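PDB 6XQK: cAMP-dependent protein kinase regulatory subunit from Saccharomyces cerevisiae, which probably holds the kinase's catalytic subunits inactive until cAMP binds, and forms dimers or higher oligomers through its N-terminal docking and dimerization domain. Local coordinates for residues Ala12-Gln15 and Leu16-Glu20. Sequence-based numbering, arbitrary orientation.
Sequences AELQ and LFQNE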
# COMPACT_ATOMS: atom_id res chain seq x y z
N ALA A 12 15.36 12.42 7.47
CA ALA A 12 15.88 11.11 7.89
C ALA A 12 15.18 9.99 7.14
O ALA A 12 15.86 9.11 6.61
CB ALA A 12 15.71 10.94 9.39
N GLU A 13 13.83 10.04 7.04
CA GLU A 13 13.07 9.03 6.30
C GLU A 13 13.36 9.06 4.80
O GLU A 13 13.37 8.01 4.14
CB GLU A 13 11.57 9.18 6.55
CG GLU A 13 11.14 8.86 7.95
CD GLU A 13 11.02 7.38 8.29
OE1 GLU A 13 11.35 6.50 7.46
OE2 GLU A 13 10.58 7.11 9.43
N LEU A 14 13.60 10.25 4.26
CA LEU A 14 13.93 10.40 2.85
C LEU A 14 15.34 9.87 2.58
O LEU A 14 15.55 9.20 1.58
CB LEU A 14 13.81 11.87 2.42
CG LEU A 14 14.03 12.14 0.96
CD1 LEU A 14 13.02 11.43 0.10
CD2 LEU A 14 13.99 13.63 0.68
N GLN A 15 16.29 10.10 3.50
CA GLN A 15 17.66 9.61 3.37
C GLN A 15 17.70 8.07 3.45
O GLN A 15 18.44 7.43 2.72
CB GLN A 15 18.58 10.26 4.41
CG GLN A 15 20.07 10.18 4.08
CD GLN A 15 20.48 10.76 2.72
OE1 GLN A 15 20.37 11.97 2.47
NE2 GLN A 15 20.99 9.91 1.82
N LEU A 16 16.87 7.48 4.32
CA LEU A 16 16.79 6.03 4.45
C LEU A 16 16.23 5.41 3.15
O LEU A 16 16.69 4.35 2.70
CB LEU A 16 15.86 5.67 5.62
CG LEU A 16 16.43 5.65 7.03
CD1 LEU A 16 15.41 5.06 7.98
CD2 LEU A 16 17.71 4.83 7.10
N PHE A 17 15.22 6.06 2.57
CA PHE A 17 14.60 5.62 1.32
C PHE A 17 15.58 5.73 0.16
O PHE A 17 15.78 4.76 -0.55
CB PHE A 17 13.32 6.40 1.05
CG PHE A 17 12.73 6.16 -0.31
CD1 PHE A 17 12.27 4.91 -0.67
CD2 PHE A 17 12.56 7.21 -1.20
CE1 PHE A 17 11.69 4.69 -1.91
CE2 PHE A 17 11.98 6.99 -2.44
CZ PHE A 17 11.56 5.73 -2.79
N GLN A 18 16.24 6.88 0.01
CA GLN A 18 17.23 7.09 -1.05
C GLN A 18 18.37 6.07 -0.95
O GLN A 18 18.87 5.62 -1.98
CB GLN A 18 17.78 8.51 -1.00
CG GLN A 18 16.82 9.54 -1.53
CD GLN A 18 17.31 10.96 -1.30
OE1 GLN A 18 16.52 11.88 -1.13
NE2 GLN A 18 18.63 11.19 -1.31
N ASN A 19 18.77 5.70 0.28
CA ASN A 19 19.81 4.71 0.51
C ASN A 19 19.36 3.33 0.04
O ASN A 19 20.15 2.59 -0.54
CB ASN A 19 20.18 4.67 1.99
CG ASN A 19 21.01 5.84 2.45
OD1 ASN A 19 21.42 6.70 1.64
ND2 ASN A 19 21.26 5.90 3.76
N GLU A 20 18.08 2.99 0.28
CA GLU A 20 17.49 1.73 -0.13
C GLU A 20 17.40 1.61 -1.66
O GLU A 20 17.68 0.55 -2.21
CB GLU A 20 16.10 1.56 0.50
CG GLU A 20 16.15 1.03 1.91
CD GLU A 20 16.79 -0.34 1.99
OE1 GLU A 20 16.41 -1.23 1.19
OE2 GLU A 20 17.71 -0.51 2.83
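Leu-16 sits one turn after Ala-12, and its N donates to Ala-12 O at 3.0 Å, the first of four successive i to i+4 backbone bonds. Its CB and CG pack against that same oxygen. Phe-17 N bonds to Glu-13 O; with CG anti to the backbone N (chi1 171°), the ring leads away from residues 12-15, though Leu-14 CD1 stays at its edge, near the ring plane, 4.4 Å from Phe-17 CD2. A large aromatic suits this buried place, because the ring also meets Phe-37 and, with the two ring planes nearly perpendicular, Phe-17 of the second subunit, while the buried carboxylate of Glu-13 is paired with Arg-40 in a salt bridge. Gln-18 N donates to Leu-14 O at 2.9 Å, nearly straight at 169°. Glutamine suits this position: its long chain, extended beyond CG, sets OE1 3.3 Å from Leu-14 CG, and that oxygen accepts a weak hydrogen bond from Gln-18 NE2 of the second subunit. Amides suit the exposed side, where Gln-15 NE2 donates a hydrogen bond to Asn-19 OD1 at 3.2 Å, one turn on; the acceptor lies in the Gln-15 amide plane, but the donor stands above the Asn-19 carbonyl plane. The bend at chi2 (56°) turns the Gln-15 amide toward Asn-19. Such a first helix, amphipathic in that Leu-14 and Phe-17 face the second subunit while Gln-15 and Asn-19 lie exposed, is characteristic of the RIIa-type dimerization and docking domain of PKA regulatory subunits.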